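Local coordinates for protein fatty acid synthase 1, isoform A (Drosophila melanogaster, PDB 6FN6) that probably carries out, within an insect multifunctional fatty acid synthase, the dehydration and NADPH-dependent reduction steps that turn each condensed acyl intermediate into a saturated chain, at residues G28-L40 and F65-F79. Residues are numbered along the deposited sequence; the frame is centred on the assembly and turned at random.
Sequences GRILFPATGYMTL and FHRATILNKNAVVKF
F32, Y37 and F79 form an aromatic cluster in which F32 plays two parts: F79 CZ lies over the centre of one of its faces, while its edge, through CD2, sits over the centre of the Y37 ring. The F32 and F79 rings are neither stacked nor perpendicular, with planes 41° apart and centroids 4.5 Å apart. CG of F32 is anti to the backbone N (chi1 -164°), which turns one face of its ring to CZ of F79; P33 CD covers its other face and L71 CD1 meets its edge. Y37 turns an edge toward the F79 face in an offset edge-to-face pair, planes at 77°, and L40 CD1 comes within 3.6 Å of F79 CD2. Replacing F32 with an alanine would probably leave a gap beside F79 CZ and against the Y37 face, with both rings freer to shift.

Beside the cluster, the short, weakly bonded strands 29-31 and 70-71 run antiparallel. F32 N donates to T69 O at 2.8 Å, and L71 N reaches I30 O at 2.9 Å. On the first turn of the helix, between F32 and Y37 in sequence, the methyl of A34 sits over one face of F65, its CB 3.6 Å from the ring centroid, a CH-pi contact. M38 SD meets the same ring at its edge, 4.1 Å from CZ, a Met-aromatic contact.

All this belongs to the predicted N-terminal hotdog fold of the dehydratase, where the helix from 34 packs on the sheet strands containing F65 and F79. L31 O accepts a bond from ND1 of H24, the predicted proton acceptor. With two backbone bonds and otherwise mainly apolar contacts, the join depends largely on how its rings and methyls fit.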
ATOM      1  N   GLY A  28     -35.565   2.743  -7.808  1.00 47.40           N
ATOM      2  CA  GLY A  28     -36.602   3.663  -7.373  1.00 49.67           C
ATOM      3  C   GLY A  28     -36.112   5.008  -6.875  1.00 52.02           C
ATOM      4  O   GLY A  28     -36.849   5.738  -6.213  1.00 53.65           O
ATOM      5  N   ARG A  29     -34.868   5.345  -7.191  1.00 44.18           N
ATOM      6  CA  ARG A  29     -34.318   6.638  -6.805  1.00 48.82           C
ATOM      7  C   ARG A  29     -33.336   7.169  -7.849  1.00 39.74           C
ATOM      8  O   ARG A  29     -32.663   6.398  -8.535  1.00 37.72           O
ATOM      9  CB  ARG A  29     -33.639   6.526  -5.432  1.00 59.13           C
ATOM     10  CG  ARG A  29     -32.900   5.206  -5.200  1.00 66.17           C
ATOM     11  CD  ARG A  29     -32.364   5.073  -3.777  1.00 74.82           C
ATOM     12  NE  ARG A  29     -31.802   3.740  -3.543  1.00 83.51           N
ATOM     13  CZ  ARG A  29     -30.529   3.397  -3.735  1.00 91.16           C
ATOM     14  NH1 ARG A  29     -29.644   4.289  -4.163  1.00 92.57           N
ATOM     15  NH2 ARG A  29     -30.139   2.153  -3.491  1.00 94.51           N
ATOM     16  N   ILE A  30     -33.275   8.492  -7.972  1.00 46.93           N
ATOM     17  CA  ILE A  30     -32.377   9.131  -8.928  1.00 46.78           C
ATOM     18  C   ILE A  30     -30.965   9.153  -8.353  1.00 42.91           C
ATOM     19  O   ILE A  30     -30.740   9.671  -7.258  1.00 42.46           O
ATOM     20  CB  ILE A  30     -32.849  10.559  -9.278  1.00 50.38           C
ATOM     21  CG1 ILE A  30     -34.253  10.523  -9.887  1.00 53.41           C
ATOM     22  CG2 ILE A  30     -31.864  11.232 -10.236  1.00 51.04           C
ATOM     23  CD1 ILE A  30     -34.898  11.890 -10.048  1.00 56.07           C
ATOM     24  N   LEU A  31     -30.015   8.604  -9.103  1.00 56.39           N
ATOM     25  CA  LEU A  31     -28.615   8.606  -8.693  1.00 52.96           C
ATOM     26  C   LEU A  31     -27.777   9.420  -9.660  1.00 44.91           C
ATOM     27  O   LEU A  31     -27.881   9.247 -10.876  1.00 42.65           O
ATOM     28  CB  LEU A  31     -28.065   7.183  -8.625  1.00 60.63           C
ATOM     29  CG  LEU A  31     -28.191   6.468  -7.283  1.00 68.60           C
ATOM     30  CD1 LEU A  31     -29.653   6.199  -6.981  1.00 71.98           C
ATOM     31  CD2 LEU A  31     -27.386   5.182  -7.298  1.00 68.85           C
ATOM     32  N   PHE A  32     -26.941  10.305  -9.128  1.00 44.37           N
ATOM     33  CA  PHE A  32     -26.019  11.032  -9.984  1.00 43.45           C
ATOM     34  C   PHE A  32     -25.044  10.021 -10.564  1.00 44.47           C
ATOM     35  O   PHE A  32     -24.325   9.359  -9.817  1.00 47.15           O
ATOM     36  CB  PHE A  32     -25.273  12.129  -9.234  1.00 44.66           C
ATOM     37  CG  PHE A  32     -24.618  13.125 -10.146  1.00 44.36           C
ATOM     38  CD1 PHE A  32     -25.381  14.069 -10.814  1.00 45.91           C
ATOM     39  CD2 PHE A  32     -23.250  13.104 -10.359  1.00 43.79           C
ATOM     40  CE1 PHE A  32     -24.792  14.983 -11.664  1.00 46.93           C
ATOM     41  CE2 PHE A  32     -22.652  14.017 -11.207  1.00 44.55           C
ATOM     42  CZ  PHE A  32     -23.425  14.957 -11.862  1.00 45.88           C
ATOM     43  N   PRO A  33     -25.013   9.896 -11.900  1.00 33.78           N
ATOM     44  CA  PRO A  33     -24.223   8.819 -12.497  1.00 32.46           C
ATOM     45  C   PRO A  33     -22.726   8.969 -12.274  1.00 32.23           C
ATOM     46  O   PRO A  33     -22.207  10.081 -12.237  1.00 33.14           O
ATOM     47  CB  PRO A  33     -24.559   8.928 -13.985  1.00 32.65           C
ATOM     48  CG  PRO A  33     -24.914  10.356 -14.181  1.00 34.15           C
ATOM     49  CD  PRO A  33     -25.607  10.774 -12.924  1.00 34.81           C
ATOM     50  N   ALA A  34     -22.046   7.838 -12.129  1.00 41.39           N
ATOM     51  CA  ALA A  34     -20.597   7.816 -12.020  1.00 39.35           C
ATOM     52  C   ALA A  34     -19.986   8.591 -13.181  1.00 38.47           C
ATOM     53  O   ALA A  34     -19.027   9.345 -13.013  1.00 38.53           O
ATOM     54  CB  ALA A  34     -20.097   6.385 -12.001  1.00 38.24           C
ATOM     55  N   THR A  35     -20.560   8.399 -14.363  1.00 31.64           N
ATOM     56  CA  THR A  35     -20.098   9.064 -15.573  1.00 37.33           C
ATOM     57  C   THR A  35     -20.402  10.557 -15.531  1.00 40.99           C
ATOM     58  O   THR A  35     -19.787  11.349 -16.246  1.00 39.13           O
ATOM     59  CB  THR A  35     -20.752   8.455 -16.819  1.00 37.50           C
ATOM     60  OG1 THR A  35     -22.170   8.655 -16.758  1.00 38.07           O
ATOM     61  CG2 THR A  35     -20.455   6.968 -16.897  1.00 36.12           C
ATOM     62  N   GLY A  36     -21.353  10.938 -14.688  1.00 42.96           N
ATOM     63  CA  GLY A  36     -21.641  12.339 -14.458  1.00 43.58           C
ATOM     64  C   GLY A  36     -20.445  13.018 -13.823  1.00 42.80           C
ATOM     65  O   GLY A  36     -20.028  14.096 -14.244  1.00 43.12           O
ATOM     66  N   TYR A  37     -19.896  12.376 -12.797  1.00 37.58           N
ATOM     67  CA  TYR A  37     -18.713  12.879 -12.114  1.00 39.83           C
ATOM     68  C   TYR A  37     -17.541  13.027 -13.069  1.00 38.58           C
ATOM     69  O   TYR A  37     -16.863  14.050 -13.083  1.00 39.90           O
ATOM     70  CB  TYR A  37     -18.313  11.937 -10.987  1.00 37.24           C
ATOM     71  CG  TYR A  37     -19.244  11.957  -9.807  1.00 37.35           C
ATOM     72  CD1 TYR A  37     -19.341  13.070  -8.989  1.00 38.68           C
ATOM     73  CD2 TYR A  37     -20.015  10.848  -9.503  1.00 55.41           C
ATOM     74  CE1 TYR A  37     -20.192  13.078  -7.901  1.00 41.85           C
ATOM     75  CE2 TYR A  37     -20.861  10.841  -8.427  1.00 52.62           C
ATOM     76  CZ  TYR A  37     -20.949  11.955  -7.624  1.00 48.94           C
ATOM     77  OH  TYR A  37     -21.803  11.925  -6.549  1.00 53.79           O
ATOM     78  N   MET A  38     -17.316  11.991 -13.869  1.00 35.81           N
ATOM     79  CA  MET A  38     -16.207  11.976 -14.805  1.00 36.37           C
ATOM     80  C   MET A  38     -16.316  13.162 -15.753  1.00 37.96           C
ATOM     81  O   MET A  38     -15.324  13.825 -16.052  1.00 39.24           O
ATOM     82  CB  MET A  38     -16.187  10.662 -15.583  1.00 35.33           C
ATOM     83  CG  MET A  38     -16.065   9.429 -14.703  1.00 33.97           C
ATOM     84  SD  MET A  38     -16.300   7.871 -15.584  1.00 33.31           S
ATOM     85  CE  MET A  38     -15.083   8.021 -16.886  1.00 34.05           C
ATOM     86  N   THR A  39     -17.533  13.445 -16.204  1.00 37.65           N
ATOM     87  CA  THR A  39     -17.777  14.566 -17.101  1.00 39.38           C
ATOM     88  C   THR A  39     -17.468  15.887 -16.402  1.00 40.81           C
ATOM     89  O   THR A  39     -16.846  16.769 -16.989  1.00 42.49           O
ATOM     90  CB  THR A  39     -19.231  14.571 -17.611  1.00 53.67           C
ATOM     91  OG1 THR A  39     -19.482  13.367 -18.343  1.00 50.91           O
ATOM     92  CG2 THR A  39     -19.494  15.774 -18.516  1.00 56.79           C
ATOM     93  N   LEU A  40     -17.923  16.030 -15.161  1.00 40.38           N
ATOM     94  CA  LEU A  40     -17.659  17.237 -14.384  1.00 55.81           C
ATOM     95  C   LEU A  40     -16.160  17.458 -14.207  1.00 42.43           C
ATOM     96  O   LEU A  40     -15.666  18.572 -14.375  1.00 44.24           O
ATOM     97  CB  LEU A  40     -18.334  17.159 -13.013  1.00 56.91           C
ATOM     98  CG  LEU A  40     -19.865  17.182 -12.970  1.00 59.61           C
ATOM     99  CD1 LEU A  40     -20.345  17.218 -11.526  1.00 58.72           C
ATOM    100  CD2 LEU A  40     -20.440  18.360 -13.754  1.00 63.10           C
ATOM    101  N   PHE A  65     -15.337   5.647  -6.943  1.00 35.58           N
ATOM    102  CA  PHE A  65     -16.639   6.199  -6.617  1.00 37.26           C
ATOM    103  C   PHE A  65     -17.006   5.751  -5.204  1.00 36.89           C
ATOM    104  O   PHE A  65     -17.502   4.645  -4.990  1.00 33.13           O
ATOM    105  CB  PHE A  65     -17.667   5.756  -7.658  1.00 37.92           C
ATOM    106  CG  PHE A  65     -17.243   6.059  -9.071  1.00 40.11           C
ATOM    107  CD1 PHE A  65     -17.439   7.318  -9.616  1.00 44.77           C
ATOM    108  CD2 PHE A  65     -16.622   5.093  -9.846  1.00 38.67           C
ATOM    109  CE1 PHE A  65     -17.034   7.603 -10.909  1.00 45.19           C
ATOM    110  CE2 PHE A  65     -16.220   5.373 -11.140  1.00 31.32           C
ATOM    111  CZ  PHE A  65     -16.426   6.629 -11.670  1.00 31.95           C
ATOM    112  N   HIS A  66     -16.733   6.625  -4.240  1.00 36.23           N
ATOM    113  CA  HIS A  66     -16.777   6.266  -2.825  1.00 40.29           C
ATOM    114  C   HIS A  66     -18.189   6.064  -2.287  1.00 41.21           C
ATOM    115  O   HIS A  66     -18.398   5.250  -1.387  1.00 41.78           O
ATOM    116  CB  HIS A  66     -16.051   7.329  -2.003  1.00 38.59           C
ATOM    117  CG  HIS A  66     -14.605   7.469  -2.361  1.00 44.94           C
ATOM    118  ND1 HIS A  66     -13.610   6.756  -1.731  1.00 43.98           N
ATOM    119  CD2 HIS A  66     -13.987   8.233  -3.295  1.00 43.90           C
ATOM    120  CE1 HIS A  66     -12.440   7.076  -2.255  1.00 44.19           C
ATOM    121  NE2 HIS A  66     -12.643   7.970  -3.208  1.00 44.09           N
ATOM    122  N   ARG A  67     -19.152   6.811  -2.817  1.00 47.37           N
ATOM    123  CA  ARG A  67     -20.535   6.672  -2.378  1.00 45.79           C
ATOM    124  C   ARG A  67     -21.483   7.170  -3.462  1.00 45.79           C
ATOM    125  O   ARG A  67     -21.087   7.929  -4.347  1.00 44.68           O
ATOM    126  CB  ARG A  67     -20.781   7.440  -1.077  1.00 49.51           C
ATOM    127  CG  ARG A  67     -20.512   8.937  -1.151  1.00 52.70           C
ATOM    128  CD  ARG A  67     -21.013   9.635   0.107  1.00 60.23           C
ATOM    129  NE  ARG A  67     -21.036  11.089  -0.016  1.00 65.50           N
ATOM    130  CZ  ARG A  67     -21.953  11.774  -0.695  1.00 69.32           C
ATOM    131  NH1 ARG A  67     -22.935  11.141  -1.324  1.00 68.93           N
ATOM    132  NH2 ARG A  67     -21.891  13.095  -0.744  1.00 72.68           N
ATOM    133  N   ALA A  68     -22.739   6.750  -3.380  1.00 45.79           N
ATOM    134  CA  ALA A  68     -23.747   7.172  -4.342  1.00 46.08           C
ATOM    135  C   ALA A  68     -24.311   8.534  -3.965  1.00 50.57           C
ATOM    136  O   ALA A  68     -24.386   8.880  -2.786  1.00 51.11           O
ATOM    137  CB  ALA A  68     -24.864   6.142  -4.428  1.00 44.05           C
ATOM    138  N   THR A  69     -24.704   9.304  -4.975  1.00 52.41           N
ATOM    139  CA  THR A  69     -25.345  10.594  -4.752  1.00 53.61           C
ATOM    140  C   THR A  69     -26.798  10.495  -5.179  1.00 49.90           C
ATOM    141  O   THR A  69     -27.101  10.296  -6.356  1.00 45.71           O
ATOM    142  CB  THR A  69     -24.668  11.746  -5.529  1.00 55.70           C
ATOM    143  OG1 THR A  69     -23.253  11.736  -5.294  1.00 56.31           O
ATOM    144  CG2 THR A  69     -25.235  13.089  -5.103  1.00 60.69           C
ATOM    145  N   ILE A  70     -27.691  10.627  -4.207  1.00 48.66           N
ATOM    146  CA  ILE A  70     -29.115  10.522  -4.455  1.00 46.97           C
ATOM    147  C   ILE A  70     -29.661  11.927  -4.663  1.00 47.72           C
ATOM    148  O   ILE A  70     -29.302  12.850  -3.932  1.00 44.93           O
ATOM    149  CB  ILE A  70     -29.823   9.799  -3.299  1.00 47.52           C
ATOM    150  CG1 ILE A  70     -29.356   8.344  -3.241  1.00 40.79           C
ATOM    151  CG2 ILE A  70     -31.342   9.873  -3.465  1.00 48.85           C
ATOM    152  CD1 ILE A  70     -29.905   7.552  -2.062  1.00 43.49           C
ATOM    153  N   LEU A  71     -30.518  12.087  -5.667  1.00 49.57           N
ATOM    154  CA  LEU A  71     -31.136  13.378  -5.937  1.00 57.31           C
ATOM    155  C   LEU A  71     -32.649  13.257  -5.808  1.00 65.64           C
ATOM    156  O   LEU A  71     -33.226  12.221  -6.134  1.00 61.16           O
ATOM    157  CB  LEU A  71     -30.763  13.876  -7.336  1.00 59.08           C
ATOM    158  CG  LEU A  71     -29.304  13.701  -7.768  1.00 58.92           C
ATOM    159  CD1 LEU A  71     -29.107  14.207  -9.191  1.00 58.34           C
ATOM    160  CD2 LEU A  71     -28.349  14.407  -6.813  1.00 59.98           C
ATOM    161  N   ASN A  72     -33.284  14.322  -5.325  1.00 86.73           N
ATOM    162  CA  ASN A  72     -34.739  14.382  -5.228  1.00 98.01           C
ATOM    163  C   ASN A  72     -35.336  14.972  -6.505  1.00 97.67           C
ATOM    164  O   ASN A  72     -34.682  14.998  -7.546  1.00 90.05           O
ATOM    165  CB  ASN A  72     -35.157  15.201  -4.006  1.00108.80           C
ATOM    166  CG  ASN A  72     -34.618  14.625  -2.708  1.00115.24           C
ATOM    167  OD1 ASN A  72     -33.935  15.311  -1.946  1.00116.37           O
ATOM    168  ND2 ASN A  72     -34.922  13.357  -2.452  1.00117.46           N
ATOM    169  N   LYS A  73     -36.588  15.419  -6.435  1.00130.14           N
ATOM    170  CA  LYS A  73     -37.220  16.054  -7.587  1.00134.88           C
ATOM    171  C   LYS A  73     -36.679  17.467  -7.785  1.00139.89           C
ATOM    172  O   LYS A  73     -36.199  17.808  -8.865  1.00138.73           O
ATOM    173  CB  LYS A  73     -38.739  16.100  -7.410  1.00136.14           C
ATOM    174  CG  LYS A  73     -39.471  16.785  -8.553  1.00134.65           C
ATOM    175  CD  LYS A  73     -40.958  16.471  -8.530  1.00134.31           C
ATOM    176  CE  LYS A  73     -41.669  17.071  -9.732  1.00133.92           C
ATOM    177  NZ  LYS A  73     -43.116  16.727  -9.758  1.00135.34           N
ATOM    178  N   ASN A  74     -36.757  18.284  -6.738  1.00151.63           N
ATOM    179  CA  ASN A  74     -36.191  19.628  -6.779  1.00152.83           C
ATOM    180  C   ASN A  74     -34.689  19.517  -7.024  1.00149.50           C
ATOM    181  O   ASN A  74     -34.148  20.153  -7.929  1.00150.42           O
ATOM    182  CB  ASN A  74     -36.498  20.397  -5.487  1.00152.96           C
ATOM    183  CG  ASN A  74     -36.133  19.622  -4.234  1.00149.55           C
ATOM    184  OD1 ASN A  74     -36.529  18.469  -4.065  1.00147.97           O
ATOM    185  ND2 ASN A  74     -35.389  20.262  -3.339  1.00149.28           N
ATOM    186  N   ALA A  75     -34.031  18.694  -6.213  1.00157.03           N
ATOM    187  CA  ALA A  75     -32.631  18.330  -6.421  1.00152.55           C
ATOM    188  C   ALA A  75     -31.708  19.508  -6.709  1.00150.43           C
ATOM    189  O   ALA A  75     -31.192  19.636  -7.819  1.00151.77           O
ATOM    190  CB  ALA A  75     -32.526  17.325  -7.551  1.00150.68           C
ATOM    191  N   VAL A  76     -31.500  20.369  -5.718  1.00 96.05           N
ATOM    192  CA  VAL A  76     -30.429  21.349  -5.804  1.00 93.57           C
ATOM    193  C   VAL A  76     -29.240  20.782  -5.023  1.00 89.53           C
ATOM    194  O   VAL A  76     -29.268  20.680  -3.797  1.00 94.24           O
ATOM    195  CB  VAL A  76     -30.880  22.750  -5.300  1.00 97.21           C
ATOM    196  CG1 VAL A  76     -31.212  22.747  -3.804  1.00 99.88           C
ATOM    197  CG2 VAL A  76     -29.814  23.792  -5.617  1.00 98.63           C
ATOM    198  N   VAL A  77     -28.212  20.372  -5.761  1.00 74.02           N
ATOM    199  CA  VAL A  77     -27.048  19.725  -5.167  1.00 64.29           C
ATOM    200  C   VAL A  77     -25.781  20.409  -5.661  1.00 59.49           C
ATOM    201  O   VAL A  77     -25.662  20.744  -6.840  1.00 56.84           O
ATOM    202  CB  VAL A  77     -27.026  18.216  -5.486  1.00 58.41           C
ATOM    203  CG1 VAL A  77     -27.104  17.989  -6.983  1.00 54.27           C
ATOM    204  CG2 VAL A  77     -25.778  17.560  -4.911  1.00 56.01           C
ATOM    205  N   LYS A  78     -24.833  20.604  -4.750  1.00 64.98           N
ATOM    206  CA  LYS A  78     -23.604  21.315  -5.063  1.00 61.25           C
ATOM    207  C   LYS A  78     -22.399  20.380  -5.057  1.00 54.17           C
ATOM    208  O   LYS A  78     -22.137  19.702  -4.063  1.00 47.99           O
ATOM    209  CB  LYS A  78     -23.401  22.449  -4.054  1.00 66.06           C
ATOM    210  CG  LYS A  78     -24.539  23.462  -4.061  1.00 69.63           C
ATOM    211  CD  LYS A  78     -24.220  24.723  -3.277  1.00 73.69           C
ATOM    212  CE  LYS A  78     -25.361  25.728  -3.395  1.00 78.62           C
ATOM    213  NZ  LYS A  78     -25.082  27.014  -2.698  1.00 83.60           N
ATOM    214  N   PHE A  79     -21.668  20.347  -6.168  1.00 64.18           N
ATOM    215  CA  PHE A  79     -20.449  19.548  -6.255  1.00 61.26           C
ATOM    216  C   PHE A  79     -19.213  20.441  -6.165  1.00 64.08           C
ATOM    217  O   PHE A  79     -19.105  21.442  -6.873  1.00 66.60           O
ATOM    218  CB  PHE A  79     -20.408  18.741  -7.557  1.00 58.06           C
ATOM    219  CG  PHE A  79     -21.506  17.718  -7.681  1.00 59.31           C
ATOM    220  CD1 PHE A  79     -21.542  16.611  -6.848  1.00 58.56           C
ATOM    221  CD2 PHE A  79     -22.489  17.854  -8.646  1.00 59.77           C
ATOM    222  CE1 PHE A  79     -22.548  15.665  -6.969  1.00 56.03           C
ATOM    223  CE2 PHE A  79     -23.496  16.913  -8.771  1.00 58.30           C
ATOM    224  CZ  PHE A  79     -23.524  15.817  -7.931  1.00 56.67           C
TER